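PDB 3CP5: cytochrome c from Rhodothermus marinus, which binds one covalently attached heme c and probably passes electrons between redox partners. Local coordinates for residues E38-T43 against A110-E115; D62-R67 against Q119-Q124; M73-N78 against T98-M103. All blocks are in the same frame, centred on the assembly; numbering follows the deposited sequence. Where two conformers were deposited one is given.

Contact 1: E38-T43 against A110-E115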
loop_
_atom_site.group_PDB
_atom_site.type_symbol
_atom_site.label_atom_id
_atom_site.label_comp_id
_atom_site.label_asym_id
_atom_site.label_seq_id
_atom_site.Cartn_x
_atom_site.Cartn_y
_atom_site.Cartn_z
ATOM N N GLU A 38 5.108 3.538 -10.563
ATOM C CA GLU A 38 4.237 4.630 -11.008
ATOM C C GLU A 38 3.221 4.161 -12.051
ATOM O O GLU A 38 2.031 4.471 -12.017
ATOM C CB GLU A 38 5.082 5.772 -11.540
ATOM C CG GLU A 38 4.361 7.006 -12.011
ATOM C CD GLU A 38 5.254 8.179 -12.375
ATOM O OE1 GLU A 38 6.486 8.106 -12.261
ATOM O OE2 GLU A 38 4.681 9.210 -12.790
ATOM N N GLN A 39 3.730 3.419 -13.044
ATOM C CA GLN A 39 2.882 2.857 -14.084
ATOM C C GLN A 39 1.856 1.931 -13.460
ATOM O O GLN A 39 0.677 1.963 -13.828
ATOM C CB GLN A 39 3.719 2.109 -15.108
ATOM C CG GLN A 39 4.696 2.999 -15.855
ATOM C CD GLN A 39 5.641 2.147 -16.699
ATOM O OE1 GLN A 39 5.777 0.928 -16.517
ATOM N NE2 GLN A 39 6.278 2.818 -17.639
ATOM N N LEU A 40 2.270 1.091 -12.546
ATOM C CA LEU A 40 1.334 0.132 -11.952
ATOM C C LEU A 40 0.323 0.827 -11.047
ATOM O O LEU A 40 -0.838 0.452 -11.033
ATOM C CB LEU A 40 2.147 -0.856 -11.102
ATOM C CG LEU A 40 2.889 -1.929 -11.857
ATOM C CD1 LEU A 40 3.923 -2.599 -10.957
ATOM C CD2 LEU A 40 1.988 -2.947 -12.536
ATOM N N PHE A 41 0.701 1.920 -10.404
ATOM C CA PHE A 41 -0.214 2.678 -9.575
ATOM C C PHE A 41 -1.311 3.308 -10.447
ATOM O O PHE A 41 -2.483 3.284 -10.100
ATOM C CB PHE A 41 0.555 3.728 -8.778
ATOM C CG PHE A 41 -0.262 4.498 -7.759
ATOM C CD1 PHE A 41 -0.367 4.085 -6.447
ATOM C CD2 PHE A 41 -0.923 5.666 -8.140
ATOM C CE1 PHE A 41 -1.087 4.763 -5.509
ATOM C CE2 PHE A 41 -1.670 6.327 -7.214
ATOM C CZ PHE A 41 -1.773 5.899 -5.915
ATOM N N ASN A 42 -0.896 3.865 -11.580
ATOM C CA ASN A 42 -1.869 4.390 -12.532
ATOM C C ASN A 42 -2.880 3.338 -12.956
ATOM O O ASN A 42 -4.083 3.582 -13.042
ATOM C CB ASN A 42 -1.139 4.950 -13.767
ATOM C CG ASN A 42 -2.206 5.468 -14.728
ATOM O OD1 ASN A 42 -2.610 4.776 -15.650
ATOM N ND2 ASN A 42 -2.701 6.665 -14.511
ATOM N N THR A 43 -2.371 2.137 -13.223
ATOM C CA THR A 43 -3.192 1.036 -13.717
ATOM C C THR A 43 -4.160 0.476 -12.680
ATOM O O THR A 43 -5.342 0.205 -12.937
ATOM C CB THR A 43 -2.242 -0.129 -14.174
ATOM O OG1 THR A 43 -1.447 0.322 -15.278
ATOM C CG2 THR A 43 -3.010 -1.338 -14.616
ATOM N N ALA A 110 3.519 -5.469 -6.296
ATOM C CA ALA A 110 3.276 -4.701 -5.078
ATOM C C ALA A 110 4.574 -4.055 -4.589
ATOM O O ALA A 110 4.585 -2.901 -4.121
ATOM C CB ALA A 110 2.654 -5.601 -4.007
ATOM N N ARG A 111 5.709 -4.755 -4.699
ATOM C CA ARG A 111 6.984 -4.180 -4.234
ATOM C C ARG A 111 7.382 -2.976 -5.075
ATOM O O ARG A 111 7.939 -1.989 -4.555
ATOM C CB ARG A 111 8.011 -5.294 -4.236
ATOM C CG ARG A 111 9.409 -4.859 -3.775
ATOM C CD ARG A 111 9.358 -4.340 -2.332
ATOM N NE ARG A 111 10.632 -3.772 -1.904
ATOM C CZ ARG A 111 11.032 -2.509 -2.128
ATOM N NH1 ARG A 111 10.298 -1.611 -2.772
ATOM N NH2 ARG A 111 12.219 -2.150 -1.668
ATOM N N ALA A 112 7.092 -2.985 -6.382
ATOM C CA ALA A 112 7.320 -1.819 -7.249
ATOM C C ALA A 112 6.464 -0.639 -6.850
ATOM O O ALA A 112 6.907 0.499 -6.746
ATOM C CB ALA A 112 7.128 -2.216 -8.722
ATOM N N ILE A 113 5.164 -0.890 -6.592
ATOM C CA ILE A 113 4.263 0.148 -6.132
ATOM C C ILE A 113 4.752 0.722 -4.820
ATOM O O ILE A 113 4.746 1.952 -4.619
ATOM C CB ILE A 113 2.794 -0.340 -6.072
ATOM C CG1 ILE A 113 2.285 -0.714 -7.464
ATOM C CG2 ILE A 113 1.900 0.683 -5.421
ATOM C CD1 ILE A 113 0.949 -1.405 -7.485
ATOM N N LEU A 114 5.251 -0.123 -3.903
ATOM C CA LEU A 114 5.796 0.392 -2.640
ATOM C C LEU A 114 6.989 1.318 -2.881
ATOM O O LEU A 114 7.059 2.379 -2.263
ATOM C CB LEU A 114 6.234 -0.770 -1.745
ATOM C CG LEU A 114 6.921 -0.432 -0.427
ATOM C CD1 LEU A 114 5.973 0.335 0.482
ATOM C CD2 LEU A 114 7.535 -1.588 0.291
ATOM N N GLU A 115 7.833 0.998 -3.835
ATOM C CA GLU A 115 8.950 1.843 -4.216
ATOM C C GLU A 115 8.480 3.211 -4.733
ATOM O O GLU A 115 9.049 4.272 -4.372
ATOM C CB GLU A 115 9.876 1.176 -5.233
ATOM C CG GLU A 115 11.260 1.761 -5.174
ATOM C CD GLU A 115 12.157 1.304 -4.052
ATOM O OE1 GLU A 115 13.390 1.444 -4.214
ATOM O OE2 GLU A 115 11.643 0.782 -3.040
#
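Helix 31-44, which takes the place of the N-terminal helix of the cytochrome c fold in a chain that has a further helix before it, here crosses the C-terminal helix 107-123, bringing Leu40 and Phe41 against Ala112 and Ile113. The two short segments approach to 8.4 Å between axes, with an angle of 104° between their directions, so they meet over a short patch, where the CA atoms of Phe41 and Ile113 are 6.2 Å apart. The contact is wholly apolar. Ile113 places CG1 anti to its carbonyl carbon (chi1 -63°), which carries the longer branch across to the flank of Leu40: CB of Leu40 rests 3.6 Å from CG1 of Ile113, and CD1 of Ile113 lies 3.8 Å from CB of Leu40. The other branch of Ile113 serves the aromatic neighbour, its CG2 sitting at the edge of the Phe41 ring, near the ring plane, 4.2 Å from CD1 of Phe41. Further out on Leu40, the methyl CD1 reaches CB of Ala112 at 3.9 Å. Phe41 also meets the ring of Tyr116, the planes inclined at about 50°, and its side chain comes close to those of Cys45, which is bonded to the heme, and His49, an axial ligand of the iron. Ile113 itself lines the heme pocket and touches Met76 of helix 69-77. The packed pair thus forms part of the wall beside the porphyrin, in the crossing of first and last core helices known from class I cytochromes c.

Contact 2: D62-R67 against Q119-Q124. With HEC (heme c), chain C.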
loop_
_atom_site.group_PDB
_atom_site.type_symbol
_atom_site.label_atom_id
_atom_site.label_comp_id
_atom_site.label_asym_id
_atom_site.label_seq_id
_atom_site.Cartn_x
_atom_site.Cartn_y
_atom_site.Cartn_z
ATOM N N ASP A 62 1.632 10.235 1.884
ATOM C CA ASP A 62 2.439 10.009 3.081
ATOM C C ASP A 62 2.178 8.656 3.698
ATOM O O ASP A 62 2.593 8.455 4.856
ATOM C CB ASP A 62 2.284 11.166 4.062
ATOM C CG ASP A 62 3.074 12.378 3.538
ATOM O OD1 ASP A 62 4.062 12.408 2.766
ATOM O OD2 ASP A 62 2.633 13.463 3.950
ATOM N N VAL A 63 1.648 7.683 2.980
ATOM C CA VAL A 63 1.354 6.364 3.615
ATOM C C VAL A 63 2.606 5.676 4.118
ATOM O O VAL A 63 2.541 5.023 5.172
ATOM C CB VAL A 63 0.520 5.482 2.689
ATOM C CG1 VAL A 63 1.298 4.883 1.535
ATOM C CG2 VAL A 63 -0.140 4.394 3.529
ATOM N N THR A 64 3.754 5.805 3.442
ATOM C CA THR A 64 4.992 5.215 3.943
ATOM C C THR A 64 5.576 5.945 5.166
ATOM O O THR A 64 6.493 5.394 5.799
ATOM C CB THR A 64 6.068 5.095 2.868
ATOM O OG1 THR A 64 6.412 6.401 2.341
ATOM C CG2 THR A 64 5.580 4.164 1.765
ATOM N N LYS A 65 5.058 7.126 5.530
ATOM C CA LYS A 65 5.466 7.829 6.723
ATOM C C LYS A 65 4.593 7.471 7.904
ATOM O O LYS A 65 4.948 7.663 9.052
ATOM C CB LYS A 65 5.422 9.362 6.535
ATOM C CG LYS A 65 6.350 9.856 5.444
ATOM C CD LYS A 65 6.284 11.353 5.370
ATOM C CE LYS A 65 7.282 11.916 4.386
ATOM N NZ LYS A 65 7.790 13.230 4.924
ATOM N N ARG A 66 3.414 6.965 7.633
ATOM C CA ARG A 66 2.385 6.636 8.609
ATOM C C ARG A 66 2.283 5.138 8.941
ATOM O O ARG A 66 1.829 4.786 10.053
ATOM C CB ARG A 66 1.027 7.172 8.143
ATOM C CG ARG A 66 1.031 8.709 8.105
ATOM C CD ARG A 66 -0.200 9.325 7.467
ATOM N NE ARG A 66 -0.014 10.776 7.292
ATOM C CZ ARG A 66 -0.377 11.688 8.184
ATOM N NH1 ARG A 66 -0.956 11.389 9.351
ATOM N NH2 ARG A 66 -0.169 12.977 7.949
ATOM N N ARG A 67 2.626 4.307 7.975
ATOM C CA ARG A 67 2.513 2.864 8.032
ATOM C C ARG A 67 3.788 2.181 7.644
ATOM O O ARG A 67 4.517 2.733 6.828
ATOM C CB ARG A 67 1.442 2.395 7.046
ATOM C CG ARG A 67 0.102 3.091 7.116
ATOM C CD ARG A 67 -0.675 2.836 8.414
ATOM N NE ARG A 67 -1.959 3.544 8.325
ATOM C CZ ARG A 67 -2.596 4.246 9.219
ATOM N NH1 ARG A 67 -2.125 4.386 10.432
ATOM N NH2 ARG A 67 -3.735 4.820 8.861
ATOM N N GLN A 119 8.984 7.034 -3.116
ATOM C CA GLN A 119 9.389 8.157 -3.909
ATOM C C GLN A 119 8.478 9.364 -3.791
ATOM O O GLN A 119 8.951 10.501 -3.635
ATOM C CB GLN A 119 9.501 7.763 -5.390
ATOM C CG GLN A 119 10.052 8.898 -6.279
ATOM C CD GLN A 119 11.478 9.238 -5.943
ATOM O OE1 GLN A 119 12.368 8.394 -6.062
ATOM N NE2 GLN A 119 11.729 10.478 -5.542
ATOM N N VAL A 120 7.176 9.183 -3.859
ATOM C CA VAL A 120 6.288 10.325 -3.758
ATOM C C VAL A 120 6.315 10.952 -2.371
ATOM O O VAL A 120 6.105 12.158 -2.273
ATOM C CB VAL A 120 4.849 9.994 -4.195
ATOM C CG1 VAL A 120 4.791 9.498 -5.635
ATOM C CG2 VAL A 120 4.192 8.962 -3.320
ATOM N N ALA A 121 6.621 10.178 -1.328
ATOM C CA ALA A 121 6.801 10.746 0.013
ATOM C C ALA A 121 8.015 11.655 0.040
ATOM O O ALA A 121 8.005 12.648 0.714
ATOM C CB ALA A 121 6.923 9.635 1.065
ATOM N N GLU A 122 9.052 11.376 -0.743
ATOM C CA GLU A 122 10.210 12.274 -0.868
ATOM C C GLU A 122 9.949 13.519 -1.720
ATOM O O GLU A 122 10.500 14.598 -1.461
ATOM C CB GLU A 122 11.396 11.535 -1.482
ATOM C CG GLU A 122 11.967 10.396 -0.677
ATOM C CD GLU A 122 12.652 10.787 0.610
ATOM O OE1 GLU A 122 12.048 11.480 1.463
ATOM O OE2 GLU A 122 13.810 10.398 0.819
ATOM N N ASN A 123 9.114 13.380 -2.750
ATOM C CA ASN A 123 8.860 14.418 -3.723
ATOM C C ASN A 123 8.179 15.615 -3.090
ATOM O O ASN A 123 8.357 16.742 -3.465
ATOM C CB ASN A 123 8.021 13.831 -4.872
ATOM C CG ASN A 123 8.774 12.936 -5.831
ATOM O OD1 ASN A 123 10.007 12.842 -5.811
ATOM N ND2 ASN A 123 8.010 12.275 -6.689
ATOM N N GLN A 124 7.327 15.325 -2.116
ATOM C CA GLN A 124 6.601 16.353 -1.377
ATOM C C GLN A 124 5.773 17.240 -2.317
ATOM O O GLN A 124 5.087 16.664 -3.216
ATOM C CB GLN A 124 7.567 17.224 -0.604
ATOM C CG GLN A 124 8.535 16.571 0.313
ATOM C CD GLN A 124 9.514 17.649 0.806
ATOM O OE1 GLN A 124 10.083 18.366 -0.019
ATOM N NE2 GLN A 124 9.600 17.675 2.129
ATOM O OXT GLN A 124 5.652 18.547 -2.368
HETATM FE FE HEC C . -6.645 1.154 -1.587
HETATM C CHA HEC C . -7.102 1.762 1.746
HETATM C CHB HEC C . -3.264 1.187 -1.157
HETATM C CHC HEC C . -6.251 0.200 -4.859
HETATM C CHD HEC C . -9.942 1.690 -2.139
HETATM N NA HEC C . -5.445 1.444 -0.030
HETATM C C1A HEC C . -5.792 1.630 1.310
HETATM C C2A HEC C . -4.596 1.623 2.117
HETATM C C3A HEC C . -3.532 1.495 1.312
HETATM C C4A HEC C . -4.072 1.352 -0.033
HETATM C CMA HEC C . -2.034 1.474 1.690
HETATM C CAA HEC C . -4.515 1.918 3.634
HETATM C CBA HEC C . -4.286 3.397 3.950
HETATM C CGA HEC C . -3.976 3.658 5.405
HETATM O O1A HEC C . -4.018 4.869 5.802
HETATM O O2A HEC C . -3.637 2.695 6.142
HETATM N NB HEC C . -5.093 0.821 -2.801
HETATM C C1B HEC C . -3.770 1.016 -2.454
HETATM C C2B HEC C . -2.938 0.735 -3.595
HETATM C C3B HEC C . -3.740 0.372 -4.637
HETATM C C4B HEC C . -5.094 0.430 -4.125
HETATM C CMB HEC C . -1.395 0.877 -3.556
HETATM C CAB HEC C . -3.321 -0.181 -6.014
HETATM C CBB HEC C . -2.513 -1.340 -5.952
HETATM N NC HEC C . -7.858 0.910 -3.155
HETATM C C1C HEC C . -7.541 0.471 -4.440
HETATM C C2C HEC C . -8.722 0.444 -5.279
HETATM C C3C HEC C . -9.759 0.862 -4.536
HETATM C C4C HEC C . -9.222 1.207 -3.240
HETATM C CMC HEC C . -8.650 0.224 -6.784
HETATM C CAC HEC C . -11.195 1.248 -5.000
HETATM C CBC HEC C . -11.891 0.176 -5.623
HETATM N ND HEC C . -8.194 1.617 -0.412
HETATM C C1D HEC C . -9.500 1.818 -0.843
HETATM C C2D HEC C . -10.332 2.183 0.305
HETATM C C3D HEC C . -9.553 2.088 1.389
HETATM C C4D HEC C . -8.207 1.818 0.924
HETATM C CMD HEC C . -11.851 2.462 0.141
HETATM C CAD HEC C . -9.921 2.225 2.877
HETATM C CBD HEC C . -10.227 0.827 3.468
HETATM C CGD HEC C . -11.424 0.234 2.760
HETATM O O1D HEC C . -11.287 -0.845 2.114
HETATM O O2D HEC C . -12.514 0.915 2.864
HETATM O O HOH W 1 5.597 14.184 1.432
HETATM O O HOH W 2 9.469 14.052 2.717
#
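Thr64 sets its hydroxyl over the methyl of Ala121, OG1 lying 3.5 Å from CB, where the short helix 63-66 of this cytochrome c fold meets the last turns of the C-terminal helix 107-123. A chi1 of 61° turns the hydroxyl of Thr64, rather than its CG2, to the alanine. Lys65 comes alongside the same alanine, its CE 3.8 Å from Ala121 O. Water completes the junction at that carbonyl. One molecule donates to both OD1 of Asp62 and Ala121 O; a second accepts from NZ of Lys65, 2.9 Å away, and donates to Ala121 O as well. The charged ends of an acid and a base are thereby linked through water to one backbone oxygen near the chain's C-terminus.

On its other side helix 63-66 borders the heme, where CG2 of Val63 packs on the methyl CMA and Ile72 of helix 69-77 touches Val63, Thr64 and Arg67. The guanidinium of Arg67 meets a heme propionate edge on, a bend at chi2 (-66°) shaping the chain that carries it there: NE donates to O2A of the heme at 2.9 Å, and NH2 to O1A at 3.1 Å. A leucine in place of Arg67 would probably leave the O1A/O2A propionate without these two N-H donors and their positive charge, and freer to turn. Both bonds, from NE and from NH2, have N-H...O angles of 155°.

Contact 3: M73-N78 against T98-M103. With HEC (heme c), chain C.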
loop_
_atom_site.group_PDB
_atom_site.type_symbol
_atom_site.label_atom_id
_atom_site.label_comp_id
_atom_site.label_asym_id
_atom_site.label_seq_id
_atom_site.Cartn_x
_atom_site.Cartn_y
_atom_site.Cartn_z
ATOM N N MET A 73 2.245 -3.573 1.792
ATOM C CA MET A 73 2.270 -4.709 0.868
ATOM C C MET A 73 1.070 -5.610 1.059
ATOM O O MET A 73 0.444 -6.045 0.082
ATOM C CB MET A 73 3.558 -5.539 1.072
ATOM C CG MET A 73 4.827 -4.783 0.726
ATOM S SD MET A 73 5.058 -4.753 -1.064
ATOM C CE MET A 73 5.532 -6.446 -1.362
ATOM N N ASN A 74 0.698 -5.904 2.312
ATOM C CA ASN A 74 -0.411 -6.854 2.525
ATOM C C ASN A 74 -1.787 -6.258 2.278
ATOM O O ASN A 74 -2.721 -6.974 1.940
ATOM C CB ASN A 74 -0.265 -7.454 3.928
ATOM C CG ASN A 74 0.856 -8.466 3.974
ATOM O OD1 ASN A 74 1.318 -8.982 2.955
ATOM N ND2 ASN A 74 1.359 -8.793 5.131
ATOM N N VAL A 75 -1.953 -4.942 2.428
ATOM C CA VAL A 75 -3.191 -4.278 1.983
ATOM C C VAL A 75 -3.346 -4.464 0.476
ATOM O O VAL A 75 -4.434 -4.789 -0.007
ATOM C CB VAL A 75 -3.208 -2.785 2.377
ATOM C CG1 VAL A 75 -4.337 -2.077 1.654
ATOM C CG2 VAL A 75 -3.370 -2.596 3.886
ATOM N N MET A 76 -2.263 -4.282 -0.313
ATOM C CA MET A 76 -2.319 -4.499 -1.750
ATOM C C MET A 76 -2.585 -5.941 -2.163
ATOM O O MET A 76 -3.387 -6.206 -3.091
ATOM C CB MET A 76 -0.992 -4.026 -2.423
ATOM C CG MET A 76 -0.817 -2.523 -2.496
ATOM S SD MET A 76 0.640 -2.195 -3.550
ATOM C CE MET A 76 1.908 -1.839 -2.344
ATOM N N LEU A 77 -1.904 -6.881 -1.510
ATOM C CA LEU A 77 -1.922 -8.273 -1.896
ATOM C C LEU A 77 -3.082 -9.084 -1.305
ATOM O O LEU A 77 -3.467 -10.088 -1.931
ATOM C CB LEU A 77 -0.603 -8.937 -1.540
ATOM C CG LEU A 77 0.571 -8.377 -2.325
ATOM C CD1 LEU A 77 1.903 -8.804 -1.679
ATOM C CD2 LEU A 77 0.553 -8.862 -3.751
ATOM N N ASN A 78 -3.570 -8.634 -0.147
ATOM C CA ASN A 78 -4.562 -9.335 0.678
ATOM C C ASN A 78 -5.503 -8.368 1.347
ATOM O O ASN A 78 -5.640 -8.357 2.572
ATOM C CB ASN A 78 -3.809 -10.215 1.708
ATOM C CG ASN A 78 -4.699 -11.111 2.498
ATOM O OD1 ASN A 78 -5.824 -11.438 2.121
ATOM N ND2 ASN A 78 -4.123 -11.552 3.605
ATOM N N THR A 98 -16.904 1.927 1.099
ATOM C CA THR A 98 -16.562 0.899 0.109
ATOM C C THR A 98 -15.320 0.116 0.525
ATOM O O THR A 98 -14.554 0.523 1.402
ATOM C CB THR A 98 -16.380 1.609 -1.228
ATOM O OG1 THR A 98 -15.249 2.451 -1.122
ATOM C CG2 THR A 98 -17.639 2.403 -1.525
ATOM N N MET A 99 -15.114 -1.039 -0.146
ATOM C CA MET A 99 -13.995 -1.910 0.200
ATOM C C MET A 99 -13.009 -2.022 -0.957
ATOM O O MET A 99 -13.330 -2.062 -2.135
ATOM C CB MET A 99 -14.500 -3.286 0.639
ATOM C CG MET A 99 -15.442 -3.306 1.852
ATOM S SD MET A 99 -15.685 -4.949 2.483
ATOM C CE MET A 99 -16.263 -5.852 1.044
ATOM N N MET A 100 -11.755 -2.096 -0.565
ATOM C CA MET A 100 -10.671 -2.469 -1.449
ATOM C C MET A 100 -10.751 -3.962 -1.711
ATOM O O MET A 100 -11.008 -4.676 -0.725
ATOM C CB MET A 100 -9.375 -2.076 -0.779
ATOM C CG MET A 100 -8.247 -1.896 -1.691
ATOM S SD MET A 100 -6.842 -1.074 -0.912
ATOM C CE MET A 100 -5.611 -2.001 -1.896
ATOM N N THR A 101 -10.587 -4.470 -2.909
ATOM C CA THR A 101 -10.728 -5.913 -3.149
ATOM C C THR A 101 -9.553 -6.452 -3.948
ATOM O O THR A 101 -8.771 -5.675 -4.483
ATOM C CB THR A 101 -11.991 -6.325 -3.915
ATOM O OG1 THR A 101 -12.029 -5.621 -5.161
ATOM C CG2 THR A 101 -13.235 -5.973 -3.095
ATOM N N ASP A 102 -9.488 -7.774 -3.954
ATOM C CA ASP A 102 -8.396 -8.441 -4.645
ATOM C C ASP A 102 -8.270 -8.008 -6.107
ATOM O O ASP A 102 -9.245 -7.915 -6.844
ATOM C CB ASP A 102 -8.575 -9.961 -4.586
ATOM C CG ASP A 102 -7.457 -10.783 -5.204
ATOM O OD1 ASP A 102 -6.397 -10.256 -5.561
ATOM O OD2 ASP A 102 -7.609 -12.039 -5.336
ATOM N N MET A 103 -7.048 -7.696 -6.499
ATOM C CA MET A 103 -6.666 -7.265 -7.845
ATOM C C MET A 103 -5.769 -8.204 -8.590
ATOM O O MET A 103 -5.274 -7.941 -9.673
ATOM C CB MET A 103 -6.014 -5.873 -7.759
ATOM C CG MET A 103 -6.977 -4.810 -7.313
ATOM S SD MET A 103 -6.142 -3.335 -6.653
ATOM C CE MET A 103 -5.598 -4.071 -5.090
HETATM FE FE HEC C . -6.645 1.154 -1.587
HETATM C CHA HEC C . -7.102 1.762 1.746
HETATM C CHB HEC C . -3.264 1.187 -1.157
HETATM C CHC HEC C . -6.251 0.200 -4.859
HETATM C CHD HEC C . -9.942 1.690 -2.139
HETATM N NA HEC C . -5.445 1.444 -0.030
HETATM C C1A HEC C . -5.792 1.630 1.310
HETATM C C2A HEC C . -4.596 1.623 2.117
HETATM C C3A HEC C . -3.532 1.495 1.312
HETATM C C4A HEC C . -4.072 1.352 -0.033
HETATM C CMA HEC C . -2.034 1.474 1.690
HETATM C CAA HEC C . -4.515 1.918 3.634
HETATM C CBA HEC C . -4.286 3.397 3.950
HETATM C CGA HEC C . -3.976 3.658 5.405
HETATM O O1A HEC C . -4.018 4.869 5.802
HETATM O O2A HEC C . -3.637 2.695 6.142
HETATM N NB HEC C . -5.093 0.821 -2.801
HETATM C C1B HEC C . -3.770 1.016 -2.454
HETATM C C2B HEC C . -2.938 0.735 -3.595
HETATM C C3B HEC C . -3.740 0.372 -4.637
HETATM C C4B HEC C . -5.094 0.430 -4.125
HETATM C CMB HEC C . -1.395 0.877 -3.556
HETATM C CAB HEC C . -3.321 -0.181 -6.014
HETATM C CBB HEC C . -2.513 -1.340 -5.952
HETATM N NC HEC C . -7.858 0.910 -3.155
HETATM C C1C HEC C . -7.541 0.471 -4.440
HETATM C C2C HEC C . -8.722 0.444 -5.279
HETATM C C3C HEC C . -9.759 0.862 -4.536
HETATM C C4C HEC C . -9.222 1.207 -3.240
HETATM C CMC HEC C . -8.650 0.224 -6.784
HETATM C CAC HEC C . -11.195 1.248 -5.000
HETATM C CBC HEC C . -11.891 0.176 -5.623
HETATM N ND HEC C . -8.194 1.617 -0.412
HETATM C C1D HEC C . -9.500 1.818 -0.843
HETATM C C2D HEC C . -10.332 2.183 0.305
HETATM C C3D HEC C . -9.553 2.088 1.389
HETATM C C4D HEC C . -8.207 1.818 0.924
HETATM C CMD HEC C . -11.851 2.462 0.141
HETATM C CAD HEC C . -9.921 2.225 2.877
HETATM C CBD HEC C . -10.227 0.827 3.468
HETATM C CGD HEC C . -11.424 0.234 2.760
HETATM O O1D HEC C . -11.287 -0.845 2.114
HETATM O O2D HEC C . -12.514 0.915 2.864
HETATM O O HOH W 3 -4.498 -7.943 -5.000
#
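A chi1 of -158° turns the Met100 side chain away from its own amide nitrogen and chi2 (167°) extends it, carrying the sulfur to the heme iron, while Val75, with chi1 at 168°, lays its CG1 methyl against the thioether. SD of Met100 binds the iron at 2.3 Å, opposite His49 on the other face of the porphyrin. The two side chains cross at about a right angle, CG1 of Val75 lying 3.7 Å from SD of Met100 and equally near C3A of the heme. The ligand's methyl CE turns toward helix 69-77 and lies 3.6 Å from Val75 O. One residue further along the helix, CE of Met103 lies 3.7 Å from Met76 O; a water between Met76 O and Met103 N accepts from the latter and apparently donates to the former. The ligand is steadied from its backbone too: Met100 N donates to the propionate oxygen O1D of the heme at 3.0 Å. This is the methionine side of a His-Met cytochrome c, the loop between helices 87-96 and 107-123 supplying the ligand. Helix 69-77 stands between that loop and helix 107-123, with Leu77 touching Ala110, and Pro79 of helix 79-85 packs on Met100.

Overall arrangement
Contacts 1 and 3 are buried, whereas contact 2 is only partly so and lies nearer the surface. Helix 107-123 serves both contact 1 and contact 2, which join directly where Leu114 packs on Thr64. Contacts 1 and 3 also touch, through Ala110 against Met73 and Met76, although contact 3 itself draws on helix 69-77 and the ligand loop. Chemistry follows place: hydrocarbon packing in contact 1, bridging waters and charged side chains in contact 2, sulfur and metal coordination in contact 3. Contacts 2 and 3, on opposite sides of the chain's centre, do not touch, but the heme links them, contact 2 through two bonds from Arg67 to one propionate, contact 3 through one backbone N-H to the other.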